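Local atomic coordinates of SusD superfamily protein (Bacteroides fragilis NCTC 9343, PDB entry 3NQP), a protein that probably binds sugars at the bacterial outer membrane, as do SusD-family proteins that serve glycan uptake. Residues H34-A39 with I269-G274; Y132-G137 with L492-E497; K246-F251 with K260-I265; N320-Q325 with G474-D479. All coordinates share one frame; numbering follows the deposited sequence.

Contact 1 of 4, residues H34-A39 with I269-G274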
# COMPACT_ATOMS: atom_id res chain seq x y z
N HIS A 34 4.79 -11.75 -11.92
CA HIS A 34 3.56 -11.12 -12.37
C HIS A 34 2.97 -10.31 -11.23
O HIS A 34 2.29 -9.30 -11.45
CB HIS A 34 2.54 -12.18 -12.84
CG HIS A 34 2.78 -12.68 -14.23
ND1 HIS A 34 2.65 -14.01 -14.58
CD2 HIS A 34 3.13 -12.03 -15.37
CE1 HIS A 34 2.92 -14.16 -15.86
NE2 HIS A 34 3.21 -12.97 -16.37
N LEU A 35 3.20 -10.76 -10.00
CA LEU A 35 2.76 -10.02 -8.84
C LEU A 35 3.62 -8.73 -8.78
O LEU A 35 3.07 -7.66 -8.52
CB LEU A 35 2.93 -10.81 -7.55
CG LEU A 35 2.56 -10.17 -6.23
CD1 LEU A 35 1.02 -9.96 -6.19
CD2 LEU A 35 3.06 -11.01 -5.06
N ARG A 36 4.93 -8.86 -8.99
CA ARG A 36 5.80 -7.68 -9.03
C ARG A 36 5.26 -6.66 -10.04
O ARG A 36 5.21 -5.44 -9.77
CB ARG A 36 7.22 -8.08 -9.43
CG ARG A 36 8.18 -6.94 -9.65
CD ARG A 36 9.39 -7.34 -10.49
NE ARG A 36 8.97 -7.70 -11.83
CZ ARG A 36 9.57 -8.58 -12.62
NH1 ARG A 36 10.67 -9.21 -12.23
NH2 ARG A 36 9.05 -8.82 -13.80
N ASP A 37 4.88 -7.15 -11.22
CA ASP A 37 4.37 -6.29 -12.27
C ASP A 37 3.06 -5.57 -11.89
O ASP A 37 2.74 -4.54 -12.47
CB ASP A 37 4.12 -7.09 -13.57
CG ASP A 37 5.41 -7.60 -14.22
OD1 ASP A 37 6.51 -7.20 -13.82
OD2 ASP A 37 5.29 -8.44 -15.12
N ALA A 38 2.31 -6.10 -10.94
CA ALA A 38 1.09 -5.40 -10.43
C ALA A 38 1.32 -4.54 -9.20
O ALA A 38 0.37 -3.93 -8.67
CB ALA A 38 -0.00 -6.42 -10.15
N ALA A 39 2.57 -4.44 -8.75
CA ALA A 39 2.86 -3.73 -7.50
C ALA A 39 2.59 -2.22 -7.57
O ALA A 39 2.09 -1.63 -6.61
CB ALA A 39 4.30 -3.97 -7.07
N ILE A 269 8.00 -6.92 -2.59
CA ILE A 269 8.21 -7.18 -3.99
C ILE A 269 9.67 -6.84 -4.36
O ILE A 269 10.11 -5.73 -4.16
CB ILE A 269 7.28 -6.32 -4.86
CG1 ILE A 269 5.79 -6.67 -4.61
CG2 ILE A 269 7.65 -6.39 -6.35
CD1 ILE A 269 5.40 -8.11 -4.96
N ARG A 270 10.38 -7.81 -4.90
CA ARG A 270 11.79 -7.67 -5.31
C ARG A 270 11.95 -7.02 -6.68
O ARG A 270 11.46 -7.54 -7.70
CB ARG A 270 12.47 -9.07 -5.30
CG ARG A 270 13.97 -9.13 -5.72
CD ARG A 270 14.86 -8.14 -4.91
NE ARG A 270 14.73 -8.22 -3.45
CZ ARG A 270 15.31 -9.12 -2.68
NH1 ARG A 270 16.08 -10.08 -3.19
NH2 ARG A 270 15.08 -9.09 -1.38
N PHE A 271 12.62 -5.86 -6.70
CA PHE A 271 13.08 -5.24 -7.92
C PHE A 271 14.60 -5.48 -7.92
O PHE A 271 15.21 -5.48 -6.86
CB PHE A 271 12.67 -3.75 -7.98
CG PHE A 271 11.19 -3.56 -8.32
CD1 PHE A 271 10.73 -3.75 -9.63
CD2 PHE A 271 10.28 -3.28 -7.35
CE1 PHE A 271 9.39 -3.64 -9.94
CE2 PHE A 271 8.94 -3.18 -7.63
CZ PHE A 271 8.48 -3.35 -8.94
N LEU A 272 15.17 -5.77 -9.09
CA LEU A 272 16.56 -6.23 -9.20
C LEU A 272 17.18 -5.61 -10.44
O LEU A 272 16.63 -5.72 -11.52
CB LEU A 272 16.60 -7.76 -9.29
CG LEU A 272 17.93 -8.52 -9.41
CD1 LEU A 272 18.83 -8.28 -8.16
CD2 LEU A 272 17.69 -10.02 -9.65
N GLU A 273 18.28 -4.88 -10.26
CA GLU A 273 19.03 -4.33 -11.39
C GLU A 273 19.25 -5.40 -12.45
O GLU A 273 19.55 -6.55 -12.14
CB GLU A 273 20.36 -3.75 -10.95
CG GLU A 273 21.17 -3.10 -12.06
CD GLU A 273 22.44 -2.44 -11.54
OE1 GLU A 273 22.71 -2.47 -10.33
OE2 GLU A 273 23.14 -1.85 -12.35
N GLY A 274 19.04 -5.02 -13.70
CA GLY A 274 19.17 -5.96 -14.80
C GLY A 274 18.01 -6.88 -15.03
O GLY A 274 18.06 -7.67 -15.96
O HOH W 1 12.50 -8.27 -10.20
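The backbones come nearest at R36 and I269, whose CA atoms lie 5.6 Å apart where the last turn of helix 21-37 meets the chain leaving strand 265-269. In this SusD-family fold the contact joins N-terminal helix 21-37 to the chain just past strand 265-269, across residues distant in sequence. I269 carries the apolar part and spreads its branches over three residues. Its CG2, anti to the backbone N, reaches R36 CG at 3.4 Å, and the two side chains run at about a right angle. I269 CD1 lies 3.7 Å from L35 CG, while I269 CG1 rests against A39 CB at 3.9 Å. The strand 377-381, through Y377 and F379, packs on the same I269 and A39, and helix 110-135 touches L35, so this corner is buried from several directions. F271 brings ring atom CE1 to within 3.5 Å of R36 CG, touching the aliphatic stem of the arginine. Beyond that stem the chain bends (chi3 64°), which places NE back toward its own helix. NE and NH2 both reach D37 OD1 from one face of the carboxylate, with NH2 at 3.0 Å, and the acceptor lies in the guanidinium plane. This side-on grip probably helps to fix the rotation of the guanidinium while its methylenes stay packed. The remaining nitrogen faces the loop: R36 NH1 gives a hydrogen bond to a water at 2.9 Å, and that water in turn donates to R270 O at 2.8 Å.

Contact 2 of 4, residues Y132-G137 with L492-E497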
# COMPACT_ATOMS: atom_id res chain seq x y z
N TYR A 132 -12.11 -6.53 -4.36
CA TYR A 132 -13.26 -6.22 -3.46
C TYR A 132 -13.24 -4.79 -2.96
O TYR A 132 -14.27 -4.12 -2.92
CB TYR A 132 -13.27 -7.20 -2.28
CG TYR A 132 -14.24 -6.97 -1.17
CD1 TYR A 132 -13.97 -6.06 -0.17
CD2 TYR A 132 -15.46 -7.67 -1.12
CE1 TYR A 132 -14.83 -5.86 0.87
CE2 TYR A 132 -16.36 -7.50 -0.06
CZ TYR A 132 -16.03 -6.59 0.95
OH TYR A 132 -16.86 -6.38 2.02
N ARG A 133 -12.07 -4.29 -2.55
CA ARG A 133 -11.99 -2.92 -2.06
C ARG A 133 -12.18 -1.85 -3.14
O ARG A 133 -12.66 -0.75 -2.88
CB ARG A 133 -10.67 -2.71 -1.33
CG ARG A 133 -10.61 -3.54 -0.05
CD ARG A 133 -9.35 -3.22 0.76
NE ARG A 133 -8.17 -3.70 0.08
CZ ARG A 133 -6.94 -3.58 0.54
NH1 ARG A 133 -6.72 -3.01 1.73
NH2 ARG A 133 -5.94 -4.06 -0.16
N ILE A 134 -11.78 -2.18 -4.36
CA ILE A 134 -11.89 -1.25 -5.48
C ILE A 134 -13.29 -1.33 -6.10
O ILE A 134 -13.88 -0.32 -6.33
CB ILE A 134 -10.83 -1.56 -6.55
CG1 ILE A 134 -9.44 -1.28 -6.01
CG2 ILE A 134 -11.09 -0.79 -7.92
CD1 ILE A 134 -9.13 0.20 -5.81
N TYR A 135 -13.79 -2.53 -6.35
CA TYR A 135 -15.03 -2.72 -7.13
C TYR A 135 -16.21 -3.27 -6.34
O TYR A 135 -17.33 -3.18 -6.83
CB TYR A 135 -14.77 -3.69 -8.29
CG TYR A 135 -13.77 -3.19 -9.29
CD1 TYR A 135 -14.10 -2.17 -10.16
CD2 TYR A 135 -12.48 -3.71 -9.35
CE1 TYR A 135 -13.18 -1.67 -11.06
CE2 TYR A 135 -11.56 -3.22 -10.25
CZ TYR A 135 -11.90 -2.21 -11.11
OH TYR A 135 -10.99 -1.72 -12.02
N GLY A 136 -15.96 -3.87 -5.17
CA GLY A 136 -17.01 -4.59 -4.46
C GLY A 136 -17.23 -5.97 -5.08
O GLY A 136 -16.36 -6.84 -5.02
N GLY A 137 -18.37 -6.15 -5.72
CA GLY A 137 -18.59 -7.34 -6.49
C GLY A 137 -17.83 -7.37 -7.81
O GLY A 137 -17.74 -6.35 -8.50
N LEU A 492 -17.13 5.55 -3.50
CA LEU A 492 -16.32 4.68 -2.65
C LEU A 492 -15.75 3.51 -3.49
O LEU A 492 -14.62 3.06 -3.21
CB LEU A 492 -17.13 4.13 -1.47
CG LEU A 492 -17.69 5.08 -0.41
CD1 LEU A 492 -18.60 4.29 0.56
CD2 LEU A 492 -16.55 5.83 0.32
N LEU A 493 -16.55 3.03 -4.47
CA LEU A 493 -16.17 2.00 -5.41
C LEU A 493 -15.87 2.60 -6.77
O LEU A 493 -16.25 3.72 -7.06
CB LEU A 493 -17.23 0.88 -5.51
CG LEU A 493 -17.65 0.26 -4.17
CD1 LEU A 493 -18.78 -0.78 -4.35
CD2 LEU A 493 -16.46 -0.35 -3.41
N TRP A 494 -15.11 1.87 -7.57
CA TRP A 494 -14.69 2.33 -8.88
C TRP A 494 -15.59 1.79 -10.01
O TRP A 494 -16.14 0.66 -9.92
CB TRP A 494 -13.24 1.91 -9.12
CG TRP A 494 -12.20 2.45 -8.18
CD1 TRP A 494 -12.29 2.58 -6.83
CD2 TRP A 494 -10.88 2.86 -8.54
NE1 TRP A 494 -11.09 3.07 -6.32
CE2 TRP A 494 -10.21 3.24 -7.36
CE3 TRP A 494 -10.18 2.93 -9.77
CZ2 TRP A 494 -8.88 3.68 -7.36
CZ3 TRP A 494 -8.87 3.39 -9.76
CH2 TRP A 494 -8.23 3.75 -8.57
N PRO A 495 -15.82 2.62 -11.03
CA PRO A 495 -16.68 2.14 -12.11
C PRO A 495 -15.89 1.31 -13.12
O PRO A 495 -14.67 1.27 -13.08
CB PRO A 495 -17.13 3.43 -12.76
CG PRO A 495 -15.92 4.36 -12.62
CD PRO A 495 -15.23 3.94 -11.35
N ILE A 496 -16.60 0.60 -13.98
CA ILE A 496 -15.97 -0.05 -15.12
C ILE A 496 -16.34 0.68 -16.43
O ILE A 496 -17.37 1.39 -16.51
CB ILE A 496 -16.26 -1.54 -15.11
CG1 ILE A 496 -17.73 -1.81 -15.28
CG2 ILE A 496 -15.74 -2.22 -13.77
CD1 ILE A 496 -18.01 -3.29 -15.54
N GLU A 497 -15.50 0.48 -17.44
CA GLU A 497 -15.56 1.19 -18.73
C GLU A 497 -16.82 0.84 -19.52
O GLU A 497 -17.18 -0.34 -19.62
CB GLU A 497 -14.42 0.77 -19.72
CG GLU A 497 -13.04 0.74 -19.29
CD GLU A 497 -12.69 -0.56 -18.63
OE1 GLU A 497 -13.07 -0.67 -17.46
OE2 GLU A 497 -12.08 -1.45 -19.24
O HOH W 2 -12.18 1.90 -3.53
O HOH W 3 -12.05 0.51 -13.36
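I134 O is approached by two groups of 492-497: W494 N donates to it at 2.8 Å, nearly straight at 160°, and L493 CA adds a CA-H...O contact at 3.4 Å. This carbonyl belongs to the last turn of helix 110-135, where it is engaged by an extended loop of the C-terminal SusD-family region. The I134 side chain packs beside that bond. CG2, anti to the backbone N, sits over the five-membered ring of W494, 3.7 Å from its centroid, as a CH-pi contact. The same methyl stands over the centre of the Y135 ring, so it is held between two aromatic faces. I134 CD1 lies over the indole nearer its rim, by NE1 at 3.5 Å. Farther along the loop, I496 CG2 meets Y135 CE1 at 3.8 Å. Two waters complete the seam: one donates to both R133 O and L492 O, and another joins P495 O to Y135 OH, 2.8 Å from that hydroxyl. L493 CD1 lies 3.7 Å from Y135 O, beside G136, which ends the helix with a positive phi of 79°. Around the pair, W454 of helix 452-458 packs on I134, R457 of the same helix touches L493, helix 163-181 lies against Y132, and helix 498-503 starts directly after E497.

Contact 3 of 4, residues K246-F251 with K260-I265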
# COMPACT_ATOMS: atom_id res chain seq x y z
N LYS A 246 11.50 -7.55 13.95
CA LYS A 246 11.87 -6.42 14.79
C LYS A 246 11.87 -5.14 14.00
O LYS A 246 12.30 -5.15 12.88
CB LYS A 246 13.31 -6.59 15.33
CG LYS A 246 13.59 -7.90 16.05
CD LYS A 246 14.97 -7.88 16.79
CE LYS A 246 15.92 -8.96 16.27
NZ LYS A 246 15.29 -10.31 16.35
N MSE A 247 11.47 -4.03 14.62
CA MSE A 247 11.56 -2.70 13.99
C MSE A 247 13.03 -2.27 14.00
O MSE A 247 13.72 -2.48 14.98
CB MSE A 247 10.72 -1.73 14.79
CG MSE A 247 10.30 -0.51 14.04
SE MSE A 247 9.08 0.60 14.92
CE MSE A 247 9.76 0.42 16.72
N LEU A 248 13.51 -1.72 12.88
CA LEU A 248 14.87 -1.22 12.81
C LEU A 248 15.00 0.09 13.57
O LEU A 248 14.04 0.88 13.70
CB LEU A 248 15.34 -1.04 11.36
CG LEU A 248 15.20 -2.20 10.37
CD1 LEU A 248 15.92 -1.81 9.05
CD2 LEU A 248 15.70 -3.57 10.95
N ASP A 249 16.19 0.34 14.10
CA ASP A 249 16.44 1.63 14.74
C ASP A 249 16.39 2.81 13.78
O ASP A 249 15.99 3.88 14.18
CB ASP A 249 17.82 1.67 15.38
CG ASP A 249 17.90 0.86 16.66
OD1 ASP A 249 16.88 0.51 17.30
OD2 ASP A 249 19.05 0.59 17.02
N ASP A 250 16.84 2.62 12.54
CA ASP A 250 16.91 3.73 11.56
C ASP A 250 15.85 3.54 10.47
O ASP A 250 15.88 2.59 9.73
CB ASP A 250 18.30 3.75 10.95
CG ASP A 250 18.54 4.93 10.00
OD1 ASP A 250 17.72 5.17 9.09
OD2 ASP A 250 19.62 5.56 10.09
N PHE A 251 14.90 4.46 10.40
CA PHE A 251 13.88 4.45 9.40
C PHE A 251 14.41 4.29 7.98
O PHE A 251 13.87 3.50 7.22
CB PHE A 251 13.07 5.74 9.51
CG PHE A 251 11.86 5.82 8.58
CD1 PHE A 251 10.70 5.16 8.87
CD2 PHE A 251 11.90 6.63 7.43
CE1 PHE A 251 9.57 5.32 8.06
CE2 PHE A 251 10.76 6.78 6.60
CZ PHE A 251 9.62 6.10 6.91
N LYS A 260 18.07 -5.04 2.08
CA LYS A 260 16.78 -5.66 1.75
C LYS A 260 16.48 -6.85 2.60
O LYS A 260 17.37 -7.47 3.16
CB LYS A 260 16.74 -6.09 0.26
CG LYS A 260 16.75 -4.91 -0.68
CD LYS A 260 16.66 -5.35 -2.15
CE LYS A 260 16.59 -4.14 -3.11
NZ LYS A 260 16.16 -4.71 -4.44
N ALA A 261 15.21 -7.17 2.69
CA ALA A 261 14.72 -8.34 3.47
C ALA A 261 15.21 -8.30 4.91
O ALA A 261 15.47 -9.33 5.53
CB ALA A 261 15.14 -9.64 2.77
N ASN A 262 15.29 -7.10 5.46
CA ASN A 262 15.65 -6.91 6.88
C ASN A 262 14.54 -7.33 7.84
O ASN A 262 13.43 -7.70 7.45
CB ASN A 262 16.03 -5.47 7.09
CG ASN A 262 14.91 -4.53 6.76
OD1 ASN A 262 13.91 -4.48 7.50
ND2 ASN A 262 15.04 -3.75 5.64
N ASP A 263 14.86 -7.28 9.13
CA ASP A 263 14.00 -7.87 10.17
C ASP A 263 12.64 -7.14 10.38
O ASP A 263 11.78 -7.66 11.04
CB ASP A 263 14.78 -7.92 11.53
CG ASP A 263 15.85 -9.01 11.55
OD1 ASP A 263 15.93 -9.80 10.59
OD2 ASP A 263 16.59 -9.08 12.53
N GLU A 264 12.48 -5.94 9.85
CA GLU A 264 11.19 -5.22 9.96
C GLU A 264 10.23 -5.66 8.88
O GLU A 264 9.03 -5.48 8.99
CB GLU A 264 11.45 -3.72 9.81
CG GLU A 264 10.23 -2.85 10.05
CD GLU A 264 10.59 -1.38 10.26
OE1 GLU A 264 11.60 -1.07 10.96
OE2 GLU A 264 9.82 -0.52 9.79
N ILE A 265 10.76 -6.21 7.79
CA ILE A 265 9.94 -6.54 6.64
C ILE A 265 9.33 -7.92 6.81
O ILE A 265 9.99 -8.83 7.29
CB ILE A 265 10.78 -6.47 5.33
CG1 ILE A 265 11.18 -5.00 5.01
CG2 ILE A 265 10.00 -7.05 4.12
CD1 ILE A 265 12.08 -4.89 3.78
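An Asx turn opening a type I beta turn, N262 to I265, receives L248 against its side chain and leads straight into strand 265-269. N262 CG lies between the backbone N and the carbonyl carbon (chi1 60°), and OD1 accepts from E264 N in the plane of its carbonyl, at 3.1 Å. L248 CD1 packs against that amide group, 3.7 Å from N262 OD1. N262 ND2 is hydrogen-bonded to N259 O and V254 O. E264 makes one of two polar links: its chain, extended beyond CG, carries OE1 to L248 N, which donates at 2.8 Å nearly along the C-O axis. M247, a selenomethionine, lies alongside and brings CG to 3.4 Å from E264 OE1. The carboxylate is buried, but R412 forms a salt bridge to OE1 and R381 one to OE2, which would be expected to favour its charged form. At the other end K246 N donates to D263 O at 2.9 Å, almost linear at 166°, although the donor stands well above the carbonyl plane. The side chains of K246 and D263 run the same way side by side, but NZ and OD2 stay 4.2 Å apart, too far for a salt bridge. The combination is an Asx turn overlapping a type I beta turn, here at the point where the chain, after short helix 251-255, enters strand 265-269.

Contact 4 of 4, residues N320-Q325 with G474-D479. With EDO (1,2-ethanediol), chain E.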
# COMPACT_ATOMS: atom_id res chain seq x y z
N ASN A 320 1.19 17.25 -2.12
CA ASN A 320 0.95 18.63 -1.70
C ASN A 320 2.02 18.90 -0.64
O ASN A 320 2.32 18.03 0.17
CB ASN A 320 -0.42 18.70 -1.07
CG ASN A 320 -0.84 20.07 -0.70
OD1 ASN A 320 -0.28 20.68 0.22
ND2 ASN A 320 -1.86 20.59 -1.41
N LYS A 321 2.57 20.10 -0.64
CA LYS A 321 3.70 20.40 0.24
C LYS A 321 3.35 20.37 1.75
O LYS A 321 4.24 20.27 2.60
CB LYS A 321 4.28 21.76 -0.14
CG LYS A 321 3.38 22.95 0.16
CD LYS A 321 4.08 24.30 -0.19
CE LYS A 321 4.01 24.54 -1.75
NZ LYS A 321 4.63 25.82 -2.17
N ALA A 322 2.07 20.49 2.06
CA ALA A 322 1.59 20.27 3.44
C ALA A 322 1.90 18.88 3.97
O ALA A 322 1.97 18.70 5.20
CB ALA A 322 0.07 20.55 3.54
N VAL A 323 2.09 17.90 3.10
CA VAL A 323 2.44 16.56 3.57
C VAL A 323 3.83 16.63 4.22
O VAL A 323 4.02 16.19 5.36
CB VAL A 323 2.40 15.53 2.42
CG1 VAL A 323 2.96 14.20 2.82
CG2 VAL A 323 0.93 15.35 1.90
N TYR A 324 4.79 17.18 3.49
CA TYR A 324 6.13 17.52 4.05
C TYR A 324 6.08 18.41 5.31
O TYR A 324 6.71 18.12 6.34
CB TYR A 324 6.99 18.13 2.96
CG TYR A 324 8.42 18.52 3.34
CD1 TYR A 324 9.41 17.55 3.45
CD2 TYR A 324 8.78 19.85 3.57
CE1 TYR A 324 10.73 17.88 3.78
CE2 TYR A 324 10.13 20.20 3.90
CZ TYR A 324 11.09 19.21 3.99
OH TYR A 324 12.40 19.50 4.31
N GLN A 325 5.33 19.49 5.24
CA GLN A 325 5.28 20.47 6.34
C GLN A 325 4.63 19.90 7.60
O GLN A 325 4.84 20.43 8.69
CB GLN A 325 4.52 21.72 5.92
CG GLN A 325 5.18 22.48 4.81
CD GLN A 325 4.32 23.59 4.28
OE1 GLN A 325 3.12 23.42 4.06
NE2 GLN A 325 4.93 24.74 4.08
N GLY A 474 -10.70 13.84 7.73
CA GLY A 474 -9.86 12.94 6.91
C GLY A 474 -9.00 13.62 5.84
O GLY A 474 -8.08 13.01 5.28
N SER A 475 -9.34 14.87 5.50
CA SER A 475 -8.61 15.62 4.48
C SER A 475 -7.28 16.12 5.01
O SER A 475 -7.07 16.26 6.21
CB SER A 475 -9.43 16.82 3.96
OG SER A 475 -9.54 17.87 4.92
N LEU A 476 -6.41 16.44 4.08
CA LEU A 476 -5.04 16.86 4.38
C LEU A 476 -5.03 18.11 5.20
O LEU A 476 -4.34 18.17 6.23
CB LEU A 476 -4.25 17.11 3.12
CG LEU A 476 -2.77 17.52 3.33
CD1 LEU A 476 -2.02 16.46 4.13
CD2 LEU A 476 -2.09 17.75 1.99
N LEU A 477 -5.83 19.08 4.76
CA LEU A 477 -5.90 20.39 5.42
C LEU A 477 -6.96 20.49 6.54
O LEU A 477 -6.93 21.44 7.30
CB LEU A 477 -6.11 21.49 4.36
CG LEU A 477 -4.95 21.71 3.36
CD1 LEU A 477 -5.16 22.97 2.48
CD2 LEU A 477 -3.56 21.74 4.09
N GLY A 478 -7.91 19.56 6.62
CA GLY A 478 -8.96 19.62 7.66
C GLY A 478 -10.17 20.46 7.30
O GLY A 478 -11.07 20.67 8.12
N ASP A 479 -10.23 20.90 6.05
CA ASP A 479 -11.17 21.92 5.61
C ASP A 479 -12.41 21.35 4.94
O ASP A 479 -13.50 21.89 5.12
CB ASP A 479 -10.51 22.89 4.64
CG ASP A 479 -9.88 22.20 3.41
OD1 ASP A 479 -9.61 20.95 3.42
OD2 ASP A 479 -9.62 22.92 2.42
C1 EDO E . 4.58 28.22 -4.69
O1 EDO E . 5.28 28.13 -3.44
C2 EDO E . 4.87 27.04 -5.62
O2 EDO E . 4.26 25.81 -5.18
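Apolar contacts alone join the two segments, and L476 makes most of them. Its CG is anti to the backbone N (chi1 -178°), and CD2 points at the first residues of helix 321-325. There L476 CD2 meets N320 CB at 3.6 Å. The same methyl lies 3.9 Å from A322 CB, and V323 CG2 is touched by both CD1 and CD2 of L476, the two side chains standing at about a right angle. L477 adds one more touch, CD2 to A322 CB, so that the alanine methyl is met by two leucines. R53, from another loop, also packs on V323 and L476. Polar bonds stay within each segment. N320 N-caps the helix: OD1 accepts from A322 N at 3.0 Å, in the carbonyl plane on a lone pair. On the other side S475 OG receives G478 N at 2.9 Å, an ST motif that shapes the bend after L477. G478, with positive phi, turns the chain there. The ligand lies away from the leucines: K321 NZ donates to O2 of a 1,2-ethanediol, probably from the crystallisation liquor, at 3.0 Å, and also to L353 O; Y354 O bonds the diol too. With an N-cap in one segment, an ST motif in the other and mostly methyl and methylene groups meeting across, the contact probably rests on van der Waals fit and burial of apolar surface.

In the fold
Contacts 1 and 3 belong together: their centres lie about 20 Å apart, yet K260 NZ comes within 2.7 Å of F271 O and packs on R270. D376 joins them further, pairing with R270 and K260 and accepting from F271 N. A 1,2-ethanediol, probably from the crystallisation liquor, lies about 4 Å from the R270 side chain. Contact 2 stands apart, its nearest atoms about 11 Å from contact 1, but the segments of the two alternate along the chain, both joining an N-terminal helix to later parts of it. Contact 4 lies about 12 Å from contact 2, nearest atoms, with both second segments in the loop preceding helix 498-503. Contacts 2 and 3 flank the chain's centre on opposite sides, about 34 Å between centres.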